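Local atomic coordinates of uncharacterized protein VP1736 (PDB entry 3LXQ), a protein that is of unknown function but belongs to the sulfatase family of the alkaline phosphatase clan. Residues A[72-77]-A[357-362]; A[175-180]-A[198-203]; A[210-215]-A[255-260]; A[337-342]-A[374-379]. One frame throughout, in Å; residues are numbered along the deposited sequence.

Contact 1 (A[72-77]-A[357-362]); sequences PTMNSN and DAKTPM
The carbonyl oxygen of Thr360 is held by one hydrogen bond and one weaker CA-H...O contact. Asn75 N donates to Thr360 O over 2.7 Å, from 35° above the carbonyl plane. Met74 CA adds its hydrogen to the same oxygen, with Met74 CA 3.4 Å from Thr360 O. Thr360 N returns a bond to Asn75 O, so the two residues form an antiparallel hydrogen-bonded pair. Asn77 and Ala358 make a second such pair, each N 2.9 Å from the other's O. Between them Ser76 faces Lys359 as a non-hydrogen-bonded pair. The result is a small two-stranded antiparallel sheet.

Toward the start of segment 72-77, Thr73 adds a side-chain bond. Its OG1 sits in the crowded position between N and carbonyl carbon (chi1 66°). From there Thr73 OG1 donates to Pro361 O at 2.6 Å, on a lone pair in the carbonyl plane. Met74, a selenomethionine, starts with CG anti to its backbone N, then bends twice. This brings Met74 SE to 4.0 Å from Pro361 CD. The chain crosses the extended Lys359 side chain at about a right angle, with Met74 SE 4.0 Å from Lys359 CG. Ser76 OG lies along the same lysine, 3.8 Å from Lys359 CG.

Thr360 OG1 accepts from Met362 N in an ST turn as the chain leaves the strand. The Ala358 side chain touches Leu351 of helix 346-353. Thr360 packs on Leu168 of helix 165-171, and Met362 reaches both helices.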
loop_
_atom_site.group_PDB
_atom_site.type_symbol
_atom_site.label_atom_id
_atom_site.label_comp_id
_atom_site.label_asym_id
_atom_site.label_seq_id
_atom_site.Cartn_x
_atom_site.Cartn_y
_atom_site.Cartn_z
ATOM N N PRO A 72 11.194 -6.102 -19.075
ATOM C CA PRO A 72 11.138 -4.749 -19.656
ATOM C C PRO A 72 11.263 -3.544 -18.709
ATOM O O PRO A 72 11.717 -2.471 -19.153
ATOM C CB PRO A 72 9.767 -4.705 -20.342
ATOM C CG PRO A 72 9.087 -5.964 -19.982
ATOM C CD PRO A 72 10.129 -6.953 -19.626
ATOM N N THR A 73 10.855 -3.685 -17.448
ATOM C CA THR A 73 11.032 -2.596 -16.488
ATOM C C THR A 73 11.991 -2.958 -15.351
ATOM O O THR A 73 12.061 -2.249 -14.345
ATOM C CB THR A 73 9.679 -2.030 -15.918
ATOM O OG1 THR A 73 9.022 -3.024 -15.131
ATOM C CG2 THR A 73 8.759 -1.561 -17.027
HETATM N N MSE A 74 12.734 -4.055 -15.508
HETATM C CA MSE A 74 13.759 -4.408 -14.526
HETATM C C MSE A 74 14.709 -3.226 -14.356
HETATM O O MSE A 74 15.158 -2.655 -15.341
HETATM C CB MSE A 74 14.533 -5.658 -14.949
HETATM C CG MSE A 74 15.520 -6.136 -13.902
HETATM SE SE MSE A 74 14.690 -7.190 -12.490
HETATM C CE MSE A 74 14.797 -8.927 -13.391
ATOM N N ASN A 75 14.978 -2.843 -13.112
ATOM C CA ASN A 75 15.853 -1.701 -12.822
ATOM C C ASN A 75 16.601 -1.883 -11.513
ATOM O O ASN A 75 16.097 -2.519 -10.580
ATOM C CB ASN A 75 15.074 -0.372 -12.798
ATOM C CG ASN A 75 13.978 -0.343 -11.736
ATOM O OD1 ASN A 75 12.830 -0.737 -11.983
ATOM N ND2 ASN A 75 14.322 0.138 -10.559
ATOM N N SER A 76 17.799 -1.315 -11.447
ATOM C CA SER A 76 18.604 -1.392 -10.247
ATOM C C SER A 76 18.510 -0.106 -9.459
ATOM O O SER A 76 18.722 0.986 -9.994
ATOM C CB SER A 76 20.065 -1.692 -10.584
ATOM O OG SER A 76 20.190 -3.026 -11.033
ATOM N N ASN A 77 18.204 -0.251 -8.180
ATOM C CA ASN A 77 18.144 0.873 -7.278
ATOM C C ASN A 77 18.922 0.553 -6.006
ATOM O O ASN A 77 18.498 -0.311 -5.234
ATOM C CB ASN A 77 16.685 1.215 -6.946
ATOM C CG ASN A 77 16.562 2.468 -6.101
ATOM O OD1 ASN A 77 15.864 2.498 -5.072
ATOM N ND2 ASN A 77 17.248 3.509 -6.524
ATOM N N ASP A 357 19.500 -3.431 -1.462
ATOM C CA ASP A 357 19.620 -3.052 -2.882
ATOM C C ASP A 357 18.567 -3.813 -3.689
ATOM O O ASP A 357 18.378 -5.013 -3.484
ATOM C CB ASP A 357 21.013 -3.381 -3.437
ATOM C CG ASP A 357 22.103 -2.434 -2.938
ATOM O OD1 ASP A 357 23.291 -2.730 -3.201
ATOM O OD2 ASP A 357 21.795 -1.407 -2.293
ATOM N N ALA A 358 17.915 -3.111 -4.613
ATOM C CA ALA A 358 16.736 -3.614 -5.298
ATOM C C ALA A 358 16.863 -3.642 -6.814
ATOM O O ALA A 358 16.683 -2.616 -7.478
ATOM C CB ALA A 358 15.499 -2.788 -4.883
ATOM N N LYS A 359 17.154 -4.819 -7.354
ATOM C CA LYS A 359 17.089 -5.059 -8.791
ATOM C C LYS A 359 15.731 -5.700 -9.069
ATOM O O LYS A 359 15.570 -6.908 -8.921
ATOM C CB LYS A 359 18.233 -5.984 -9.256
ATOM C CG LYS A 359 18.200 -6.295 -10.757
ATOM C CD LYS A 359 19.462 -6.992 -11.237
ATOM C CE LYS A 359 19.576 -6.966 -12.759
ATOM N NZ LYS A 359 20.866 -7.606 -13.185
ATOM N N THR A 360 14.742 -4.883 -9.434
ATOM C CA THR A 360 13.377 -5.367 -9.559
ATOM C C THR A 360 12.695 -4.707 -10.751
ATOM O O THR A 360 13.198 -3.707 -11.276
ATOM C CB THR A 360 12.546 -5.085 -8.275
ATOM O OG1 THR A 360 11.975 -3.775 -8.335
ATOM C CG2 THR A 360 13.395 -5.234 -7.006
ATOM N N PRO A 361 11.538 -5.255 -11.181
ATOM C CA PRO A 361 10.772 -4.593 -12.226
ATOM C C PRO A 361 9.820 -3.510 -11.706
ATOM O O PRO A 361 9.047 -2.967 -12.486
ATOM C CB PRO A 361 9.993 -5.746 -12.860
ATOM C CG PRO A 361 9.755 -6.672 -11.730
ATOM C CD PRO A 361 11.015 -6.604 -10.895
HETATM N N MSE A 362 9.878 -3.185 -10.416
HETATM C CA MSE A 362 8.994 -2.162 -9.830
HETATM C C MSE A 362 9.218 -0.776 -10.434
HETATM O O MSE A 362 10.352 -0.313 -10.541
HETATM C CB MSE A 362 9.158 -2.083 -8.307
HETATM C CG MSE A 362 8.898 -3.378 -7.566
HETATM SE SE MSE A 362 8.724 -3.081 -5.651
HETATM C CE MSE A 362 10.610 -2.928 -5.170
#

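Contact 2 (A[175-180]-A[198-203]); sequences HTQFIY and FDQIVE
Strands 175-180 and 200-202 run parallel and belong to a beta-alpha-beta unit with helix 189-195 between them. Side chains alternate across the pair. Phe178 and Ile201 share one face, with Ile201 CG2 at the edge of the Phe178 ring. Ile179 and Val202 share the other, Ile179 CG2 lying 4.2 Å from Val202 CG1. Phe198, just before its strand, turns its ring edge to the backbone of 177-178. Phe198 CD2 is 3.9 Å from Phe178 CB. Both phenylalanines also meet Phe193 of helix 189-195, which covers the face of Phe178 and Ile201.

At the start of the strands the His175 ring has Asp199 CB over one face. Gln200 NE2 lies at its edge, and the ring and the Gln200 amide stand almost perpendicular, 87° apart. His175 NE2 and Gln200 NE2 are 3.3 Å apart, but the angle is too poor for a hydrogen bond. Gln200 runs alongside Gln177, pointing the same way, and its NE2 makes a weak bond to Glu230.

The backbone bonds are straightest at Val202 N, which meets Phe178 O nearly along the C=O axis. Thr176 O takes two donors, Asp199 N at 2.9 Å and Gln200 N at 3.2 Å.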
loop_
_atom_site.group_PDB
_atom_site.type_symbol
_atom_site.label_atom_id
_atom_site.label_comp_id
_atom_site.label_asym_id
_atom_site.label_seq_id
_atom_site.Cartn_x
_atom_site.Cartn_y
_atom_site.Cartn_z
ATOM N N HIS A 175 13.461 -13.944 7.054
ATOM C CA HIS A 175 12.258 -14.689 7.347
ATOM C C HIS A 175 11.101 -13.799 6.931
ATOM O O HIS A 175 11.117 -12.600 7.196
ATOM C CB HIS A 175 12.147 -15.012 8.830
ATOM C CG HIS A 175 10.955 -15.853 9.162
ATOM N ND1 HIS A 175 10.982 -17.233 9.120
ATOM C CD2 HIS A 175 9.697 -15.510 9.526
ATOM C CE1 HIS A 175 9.792 -17.700 9.453
ATOM N NE2 HIS A 175 8.993 -16.675 9.700
ATOM N N THR A 176 10.105 -14.377 6.269
ATOM C CA THR A 176 8.963 -13.582 5.786
ATOM C C THR A 176 7.644 -14.143 6.302
ATOM O O THR A 176 7.425 -15.359 6.291
ATOM C CB THR A 176 8.951 -13.470 4.252
ATOM O OG1 THR A 176 9.014 -14.781 3.671
ATOM C CG2 THR A 176 10.144 -12.648 3.773
ATOM N N GLN A 177 6.771 -13.253 6.769
ATOM C CA GLN A 177 5.522 -13.676 7.392
ATOM C C GLN A 177 4.378 -12.724 7.117
ATOM O O GLN A 177 4.585 -11.575 6.743
ATOM C CB GLN A 177 5.686 -13.870 8.908
ATOM C CG GLN A 177 6.009 -12.592 9.669
ATOM C CD GLN A 177 5.907 -12.742 11.175
ATOM O OE1 GLN A 177 5.913 -13.855 11.712
ATOM N NE2 GLN A 177 5.811 -11.613 11.871
ATOM N N PHE A 178 3.169 -13.238 7.315
ATOM C CA PHE A 178 1.943 -12.482 7.214
ATOM C C PHE A 178 1.200 -12.723 8.515
ATOM O O PHE A 178 0.994 -13.857 8.895
ATOM C CB PHE A 178 1.135 -13.007 6.031
ATOM C CG PHE A 178 -0.267 -12.453 5.935
ATOM C CD1 PHE A 178 -0.504 -11.076 5.904
ATOM C CD2 PHE A 178 -1.350 -13.320 5.823
ATOM C CE1 PHE A 178 -1.809 -10.566 5.793
ATOM C CE2 PHE A 178 -2.651 -12.826 5.703
ATOM C CZ PHE A 178 -2.881 -11.442 5.684
ATOM N N ILE A 179 0.831 -11.658 9.215
ATOM C CA ILE A 179 0.015 -11.804 10.412
ATOM C C ILE A 179 -1.371 -11.222 10.152
ATOM O O ILE A 179 -1.500 -10.063 9.776
ATOM C CB ILE A 179 0.631 -11.144 11.672
ATOM C CG1 ILE A 179 2.090 -11.589 11.880
ATOM C CG2 ILE A 179 -0.200 -11.509 12.914
ATOM C CD1 ILE A 179 2.801 -10.882 13.064
ATOM N N TYR A 180 -2.385 -12.044 10.395
ATOM C CA TYR A 180 -3.785 -11.717 10.166
ATOM C C TYR A 180 -4.621 -12.234 11.347
ATOM O O TYR A 180 -4.253 -13.222 11.979
ATOM C CB TYR A 180 -4.219 -12.398 8.870
ATOM C CG TYR A 180 -5.563 -11.999 8.321
ATOM C CD1 TYR A 180 -5.913 -10.664 8.178
ATOM C CD2 TYR A 180 -6.470 -12.974 7.892
ATOM C CE1 TYR A 180 -7.135 -10.304 7.660
ATOM C CE2 TYR A 180 -7.703 -12.626 7.368
ATOM C CZ TYR A 180 -8.031 -11.286 7.257
ATOM O OH TYR A 180 -9.245 -10.923 6.738
ATOM N N PHE A 198 6.356 -15.932 0.996
ATOM C CA PHE A 198 6.077 -15.941 2.429
ATOM C C PHE A 198 6.378 -17.321 3.027
ATOM O O PHE A 198 5.990 -18.346 2.457
ATOM C CB PHE A 198 4.638 -15.520 2.714
ATOM C CG PHE A 198 4.393 -14.044 2.562
ATOM C CD1 PHE A 198 4.246 -13.472 1.301
ATOM C CD2 PHE A 198 4.296 -13.225 3.683
ATOM C CE1 PHE A 198 4.008 -12.105 1.161
ATOM C CE2 PHE A 198 4.062 -11.854 3.554
ATOM C CZ PHE A 198 3.921 -11.292 2.287
ATOM N N ASP A 199 7.091 -17.327 4.157
ATOM C CA ASP A 199 7.470 -18.556 4.857
ATOM C C ASP A 199 6.357 -19.011 5.793
ATOM O O ASP A 199 5.792 -20.091 5.627
ATOM C CB ASP A 199 8.750 -18.349 5.684
ATOM C CG ASP A 199 10.003 -18.291 4.837
ATOM O OD1 ASP A 199 9.979 -18.775 3.687
ATOM O OD2 ASP A 199 11.026 -17.767 5.332
ATOM N N GLN A 200 6.071 -18.169 6.781
ATOM C CA GLN A 200 5.113 -18.447 7.838
ATOM C C GLN A 200 3.843 -17.634 7.600
ATOM O O GLN A 200 3.908 -16.499 7.131
ATOM C CB GLN A 200 5.744 -18.068 9.179
ATOM C CG GLN A 200 4.787 -17.941 10.355
ATOM C CD GLN A 200 5.456 -17.385 11.600
ATOM O OE1 GLN A 200 5.318 -17.943 12.689
ATOM N NE2 GLN A 200 6.198 -16.287 11.444
ATOM N N ILE A 201 2.691 -18.231 7.888
ATOM C CA ILE A 201 1.443 -17.480 7.968
ATOM C C ILE A 201 0.809 -17.723 9.326
ATOM O O ILE A 201 0.566 -18.871 9.734
ATOM C CB ILE A 201 0.454 -17.788 6.812
ATOM C CG1 ILE A 201 0.972 -17.174 5.510
ATOM C CG2 ILE A 201 -0.935 -17.218 7.122
ATOM C CD1 ILE A 201 0.132 -17.471 4.292
ATOM N N VAL A 202 0.581 -16.619 10.023
ATOM C CA VAL A 202 -0.038 -16.609 11.330
ATOM C C VAL A 202 -1.465 -16.130 11.106
ATOM O O VAL A 202 -1.684 -15.042 10.578
ATOM C CB VAL A 202 0.717 -15.649 12.282
ATOM C CG1 VAL A 202 0.120 -15.666 13.682
ATOM C CG2 VAL A 202 2.207 -15.997 12.324
ATOM N N GLU A 203 -2.436 -16.956 11.483
ATOM C CA GLU A 203 -3.839 -16.601 11.300
ATOM C C GLU A 203 -4.689 -17.001 12.509
ATOM O O GLU A 203 -4.139 -17.383 13.544
ATOM C CB GLU A 203 -4.369 -17.205 10.002
ATOM C CG GLU A 203 -4.486 -18.713 10.005
ATOM C CD GLU A 203 -4.955 -19.244 8.679
ATOM O OE1 GLU A 203 -6.106 -18.938 8.295
ATOM O OE2 GLU A 203 -4.167 -19.959 8.019
#

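Contact 3 (A[210-215]-A[255-260]); sequences PGFVGS and EYPEGK
This is a surface contact between a segment holding the short strand 213-214 and an irregular loop, about 26 Å from the centre of the chain to its own centre. Strand 213-214 pairs with 217-218. Segment 255-260 lies in the loop between strand 241-246 and helix 271-289. The touching parts run in opposite directions.

Phe212 carries the apolar half. Its CG is anti to the backbone N (chi1 -172°), which directs the ring at the other segment. Pro257 lies over one face of that ring. Pro257 CD is 3.8 Å from the ring centroid of Phe212, a CH-pi contact offset toward the rim. Closer to the backbone, Pro257 CG is 3.5 Å from Phe212 CB. The backbone of Tyr256 continues over the same face. Glu255 CB meets the ring at its edge, 3.7 Å from Phe212 CE2.

The polar half is a single carboxylate oxygen. Glu255 OE2 accepts from Ser215 N at 2.6 Å and from Ser215 OG, also at 2.6 Å. Both donors come from above the carboxylate plane, about 30° and 35° out of it. Gly214 has no side chain, so Glu255 OE2 can approach its backbone, 3.5 Å from Gly214 C.

Asp222 accepts a hydrogen bond from Phe212 N. The Tyr256 ring stacks on His268, and Pro257 touches Tyr277 of helix 271-289. The pattern is proline-aromatic packing by CH-pi contact, joined to a carboxylate that binds a serine through both its backbone N-H and its hydroxyl, here linking strand 213-214 and its flanks to loop 255-260 of the sulfatase-family region.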
loop_
_atom_site.group_PDB
_atom_site.type_symbol
_atom_site.label_atom_id
_atom_site.label_comp_id
_atom_site.label_asym_id
_atom_site.label_seq_id
_atom_site.Cartn_x
_atom_site.Cartn_y
_atom_site.Cartn_z
ATOM N N PRO A 210 -7.595 -14.845 22.823
ATOM C CA PRO A 210 -7.899 -13.471 22.429
ATOM C C PRO A 210 -8.934 -12.796 23.323
ATOM O O PRO A 210 -9.950 -13.405 23.666
ATOM C CB PRO A 210 -8.455 -13.614 20.999
ATOM C CG PRO A 210 -8.595 -15.120 20.741
ATOM C CD PRO A 210 -8.373 -15.825 22.053
ATOM N N GLY A 211 -8.672 -11.543 23.684
ATOM C CA GLY A 211 -9.608 -10.726 24.460
ATOM C C GLY A 211 -10.991 -10.625 23.834
ATOM O O GLY A 211 -11.994 -10.507 24.555
ATOM N N PHE A 212 -11.047 -10.699 22.499
ATOM C CA PHE A 212 -12.295 -10.528 21.736
ATOM C C PHE A 212 -12.217 -11.151 20.345
ATOM O O PHE A 212 -11.216 -11.000 19.641
ATOM C CB PHE A 212 -12.618 -9.035 21.588
ATOM C CG PHE A 212 -13.972 -8.752 20.980
ATOM C CD1 PHE A 212 -15.095 -8.609 21.791
ATOM C CD2 PHE A 212 -14.119 -8.605 19.603
ATOM C CE1 PHE A 212 -16.344 -8.334 21.245
ATOM C CE2 PHE A 212 -15.365 -8.335 19.043
ATOM C CZ PHE A 212 -16.480 -8.200 19.870
ATOM N N VAL A 213 -13.288 -11.833 19.949
ATOM C CA VAL A 213 -13.388 -12.433 18.613
ATOM C C VAL A 213 -14.698 -12.005 17.951
ATOM O O VAL A 213 -15.766 -12.128 18.557
ATOM C CB VAL A 213 -13.308 -13.985 18.674
ATOM C CG1 VAL A 213 -13.377 -14.601 17.276
ATOM C CG2 VAL A 213 -12.041 -14.441 19.397
ATOM N N GLY A 214 -14.595 -11.493 16.721
ATOM C CA GLY A 214 -15.752 -11.105 15.904
ATOM C C GLY A 214 -15.861 -11.926 14.629
ATOM O O GLY A 214 -15.140 -12.904 14.450
ATOM N N SER A 215 -16.771 -11.531 13.740
ATOM C CA SER A 215 -17.046 -12.264 12.489
ATOM C C SER A 215 -15.833 -12.332 11.565
ATOM O O SER A 215 -15.696 -13.246 10.748
ATOM C CB SER A 215 -18.178 -11.580 11.730
ATOM O OG SER A 215 -19.290 -11.380 12.567
ATOM N N GLU A 255 -17.872 -5.305 15.075
ATOM C CA GLU A 255 -17.727 -5.853 16.422
ATOM C C GLU A 255 -16.357 -5.470 16.944
ATOM O O GLU A 255 -15.360 -5.636 16.232
ATOM C CB GLU A 255 -17.841 -7.384 16.411
ATOM C CG GLU A 255 -19.127 -7.966 15.829
ATOM C CD GLU A 255 -18.946 -9.408 15.364
ATOM O OE1 GLU A 255 -19.323 -10.340 16.112
ATOM O OE2 GLU A 255 -18.419 -9.620 14.255
ATOM N N TYR A 256 -16.321 -4.959 18.180
ATOM C CA TYR A 256 -15.092 -4.628 18.902
ATOM C C TYR A 256 -15.416 -4.497 20.408
ATOM O O TYR A 256 -16.559 -4.174 20.770
ATOM C CB TYR A 256 -14.448 -3.325 18.365
ATOM C CG TYR A 256 -15.263 -2.097 18.659
ATOM C CD1 TYR A 256 -15.026 -1.345 19.812
ATOM C CD2 TYR A 256 -16.303 -1.702 17.811
ATOM C CE1 TYR A 256 -15.790 -0.226 20.116
ATOM C CE2 TYR A 256 -17.076 -0.576 18.102
ATOM C CZ TYR A 256 -16.809 0.157 19.264
ATOM O OH TYR A 256 -17.568 1.265 19.585
ATOM N N PRO A 257 -14.415 -4.740 21.284
ATOM C CA PRO A 257 -14.551 -4.598 22.746
ATOM C C PRO A 257 -15.184 -3.277 23.230
ATOM O O PRO A 257 -15.008 -2.228 22.601
ATOM C CB PRO A 257 -13.104 -4.685 23.231
ATOM C CG PRO A 257 -12.435 -5.564 22.245
ATOM C CD PRO A 257 -13.105 -5.318 20.917
ATOM N N GLU A 258 -15.901 -3.344 24.350
ATOM C CA GLU A 258 -16.492 -2.160 24.993
ATOM C C GLU A 258 -15.503 -1.490 25.965
ATOM O O GLU A 258 -14.497 -2.093 26.360
ATOM C CB GLU A 258 -17.786 -2.539 25.736
ATOM C CG GLU A 258 -18.885 -3.171 24.867
ATOM C CD GLU A 258 -19.978 -2.190 24.416
ATOM O OE1 GLU A 258 -19.888 -0.974 24.712
ATOM O OE2 GLU A 258 -20.939 -2.647 23.757
ATOM N N GLY A 259 -15.797 -0.242 26.330
ATOM C CA GLY A 259 -14.996 0.528 27.290
ATOM C C GLY A 259 -13.521 0.720 26.959
ATOM O O GLY A 259 -12.679 0.757 27.858
ATOM N N LYS A 260 -13.201 0.842 25.675
ATOM C CA LYS A 260 -11.805 1.026 25.252
ATOM C C LYS A 260 -11.551 2.389 24.613
ATOM O O LYS A 260 -10.414 2.845 24.560
ATOM C CB LYS A 260 -11.328 -0.120 24.352
ATOM C CG LYS A 260 -11.515 -1.486 24.989
ATOM C CD LYS A 260 -10.232 -2.289 25.061
ATOM C CE LYS A 260 -10.394 -3.456 26.039
ATOM N NZ LYS A 260 -9.111 -4.136 26.390
#

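Contact 4 (A[337-342]-A[374-379]); sequences DDRIAN and EDERAM
Two sheets meet here. Strand 341-342 pairs with strand 121-127 in the large mixed sheet, and strand 377-382 is an outermost strand of the five-stranded antiparallel sheet. Glu376 reaches across from just before the second strand. Glu376 CB sits 3.9 Å from Ile340 CB. CG, anti to the carbonyl carbon of its own residue, passes by Ile340 N. Glu376 CD comes to 3.6 Å from Arg339 CA. At the tip the oxygens part. Glu376 OE1 accepts from Ile340 N at 3.1 Å, an almost straight bond (171°) that meets the oxygen from well above the carboxylate plane. Arg391 makes a salt bridge to the same oxygen. Glu376 OE2 rests against the aliphatic part of Arg339, 3.4 Å from Arg339 CG.

The guanidinium of Arg339 is turned the other way. It grips Asp337 side-on, NE to OD1 and NH2 to OD2, each on a syn lone pair. Arg339 N also bonds Asp337 OD1, closing an Asx turn; Leu367 O takes a further bond from NH2.

Farther along, Ile340 CG2 packs on Ala378 CB at 3.7 Å. Arg377 bends back so that Asn342 OD1 lies over one face of its guanidinium. Asp345 holds Arg377 NH2 by a salt bridge and also takes the backbone N of Asn342.

The Asn342 amide then spans the backbone of a single residue. Asn342 OD1 accepts from Met379 N at 2.6 Å on a lone pair, and Asn342 ND2 donates to Met379 O at 3.0 Å.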
loop_
_atom_site.group_PDB
_atom_site.type_symbol
_atom_site.label_atom_id
_atom_site.label_comp_id
_atom_site.label_asym_id
_atom_site.label_seq_id
_atom_site.Cartn_x
_atom_site.Cartn_y
_atom_site.Cartn_z
ATOM N N ASP A 337 5.811 15.247 4.418
ATOM C CA ASP A 337 6.139 15.046 3.003
ATOM C C ASP A 337 4.867 15.197 2.165
ATOM O O ASP A 337 3.979 14.351 2.184
ATOM C CB ASP A 337 6.742 13.646 2.843
ATOM C CG ASP A 337 7.259 13.351 1.423
ATOM O OD1 ASP A 337 6.979 14.106 0.466
ATOM O OD2 ASP A 337 7.952 12.327 1.280
ATOM N N ASP A 338 4.791 16.290 1.427
ATOM C CA ASP A 338 3.598 16.611 0.663
ATOM C C ASP A 338 3.677 16.119 -0.794
ATOM O O ASP A 338 2.828 16.478 -1.614
ATOM C CB ASP A 338 3.322 18.133 0.719
ATOM C CG ASP A 338 3.226 18.674 2.156
ATOM O OD1 ASP A 338 2.589 18.032 3.024
ATOM O OD2 ASP A 338 3.784 19.765 2.432
ATOM N N ARG A 339 4.676 15.297 -1.124
ATOM C CA ARG A 339 4.847 14.842 -2.524
ATOM C C ARG A 339 3.781 13.823 -2.904
ATOM O O ARG A 339 3.586 12.848 -2.183
ATOM C CB ARG A 339 6.259 14.272 -2.770
ATOM C CG ARG A 339 7.417 15.293 -2.661
ATOM C CD ARG A 339 8.805 14.628 -2.811
ATOM N NE ARG A 339 9.034 13.569 -1.823
ATOM C CZ ARG A 339 10.106 12.774 -1.776
ATOM N NH1 ARG A 339 11.087 12.876 -2.673
ATOM N NH2 ARG A 339 10.194 11.857 -0.819
ATOM N N ILE A 340 3.076 14.053 -4.013
ATOM C CA ILE A 340 2.044 13.110 -4.449
ATOM C C ILE A 340 2.702 11.756 -4.716
ATOM O O ILE A 340 3.697 11.674 -5.444
ATOM C CB ILE A 340 1.270 13.561 -5.726
ATOM C CG1 ILE A 340 0.770 14.999 -5.584
ATOM C CG2 ILE A 340 0.058 12.632 -5.974
ATOM C CD1 ILE A 340 0.338 15.597 -6.881
ATOM N N ALA A 341 2.138 10.710 -4.121
ATOM C CA ALA A 341 2.674 9.356 -4.239
ATOM C C ALA A 341 1.557 8.319 -4.190
ATOM O O ALA A 341 0.411 8.648 -3.872
ATOM C CB ALA A 341 3.699 9.105 -3.132
ATOM N N ASN A 342 1.896 7.080 -4.542
ATOM C CA ASN A 342 1.004 5.929 -4.479
ATOM C C ASN A 342 1.557 4.957 -3.464
ATOM O O ASN A 342 2.747 4.982 -3.171
ATOM C CB ASN A 342 0.965 5.203 -5.817
ATOM C CG ASN A 342 -0.167 5.656 -6.722
ATOM O OD1 ASN A 342 0.035 5.803 -7.930
ATOM N ND2 ASN A 342 -1.368 5.815 -6.167
ATOM N N GLU A 374 7.372 17.995 -11.001
ATOM C CA GLU A 374 6.607 17.610 -12.187
ATOM C C GLU A 374 6.461 16.083 -12.294
ATOM O O GLU A 374 5.671 15.585 -13.104
ATOM C CB GLU A 374 7.219 18.190 -13.467
ATOM C CG GLU A 374 8.581 17.628 -13.815
ATOM C CD GLU A 374 9.747 18.490 -13.308
ATOM O OE1 GLU A 374 9.549 19.379 -12.419
ATOM O OE2 GLU A 374 10.872 18.260 -13.822
ATOM N N ASP A 375 7.240 15.365 -11.481
ATOM C CA ASP A 375 7.178 13.906 -11.416
ATOM C C ASP A 375 6.240 13.349 -10.323
ATOM O O ASP A 375 5.910 12.149 -10.325
ATOM C CB ASP A 375 8.582 13.318 -11.311
ATOM C CG ASP A 375 9.406 13.578 -12.566
ATOM O OD1 ASP A 375 8.845 13.449 -13.685
ATOM O OD2 ASP A 375 10.601 13.914 -12.430
ATOM N N GLU A 376 5.778 14.214 -9.420
ATOM C CA GLU A 376 4.780 13.802 -8.436
ATOM C C GLU A 376 3.556 13.294 -9.170
ATOM O O GLU A 376 3.130 13.912 -10.136
ATOM C CB GLU A 376 4.384 14.970 -7.542
ATOM C CG GLU A 376 5.532 15.473 -6.695
ATOM C CD GLU A 376 5.098 16.521 -5.691
ATOM O OE1 GLU A 376 3.874 16.682 -5.457
ATOM O OE2 GLU A 376 6.004 17.180 -5.140
ATOM N N ARG A 377 3.006 12.167 -8.716
ATOM C CA ARG A 377 1.847 11.546 -9.380
ATOM C C ARG A 377 1.183 10.481 -8.523
ATOM O O ARG A 377 1.811 9.900 -7.618
ATOM C CB ARG A 377 2.216 10.954 -10.755
ATOM C CG ARG A 377 3.146 9.717 -10.716
ATOM C CD ARG A 377 2.353 8.389 -10.611
ATOM N NE ARG A 377 3.260 7.251 -10.412
ATOM C CZ ARG A 377 3.716 6.827 -9.233
ATOM N NH1 ARG A 377 3.339 7.421 -8.101
ATOM N NH2 ARG A 377 4.551 5.780 -9.186
ATOM N N ALA A 378 -0.083 10.226 -8.840
ATOM C CA ALA A 378 -0.838 9.120 -8.266
ATOM C C ALA A 378 -1.701 8.486 -9.347
ATOM O O ALA A 378 -2.477 9.181 -10.056
ATOM C CB ALA A 378 -1.731 9.612 -7.099
HETATM N N MSE A 379 -1.560 7.177 -9.481
HETATM C CA MSE A 379 -2.468 6.396 -10.307
HETATM C C MSE A 379 -3.580 5.858 -9.431
HETATM O O MSE A 379 -3.322 5.344 -8.355
HETATM C CB MSE A 379 -1.738 5.213 -10.952
HETATM C CG MSE A 379 -0.388 5.560 -11.533
HETATM SE SE MSE A 379 0.208 3.959 -12.481
HETATM C CE MSE A 379 2.163 4.154 -12.196
#

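In the fold
Contacts 1, 2 and 4 are buried, while contact 3 is at the surface. Contacts 2 and 4 reach the same mixed sheet, on opposite sides of the chain's centre and about 31 Å apart between centres. Contact 2 is parallel strand pairing, and contact 1 is antiparallel pairing in a separate two-stranded sheet. Contact 4 joins two sheets largely through side chains that bond to backbone atoms, with charged groups around it. Contact 3 relies on one ring, one proline and one carboxylate. Along the chain, contacts 2 and 3 both fall between the two segments of contact 1, whereas the segments of contacts 1 and 4 alternate.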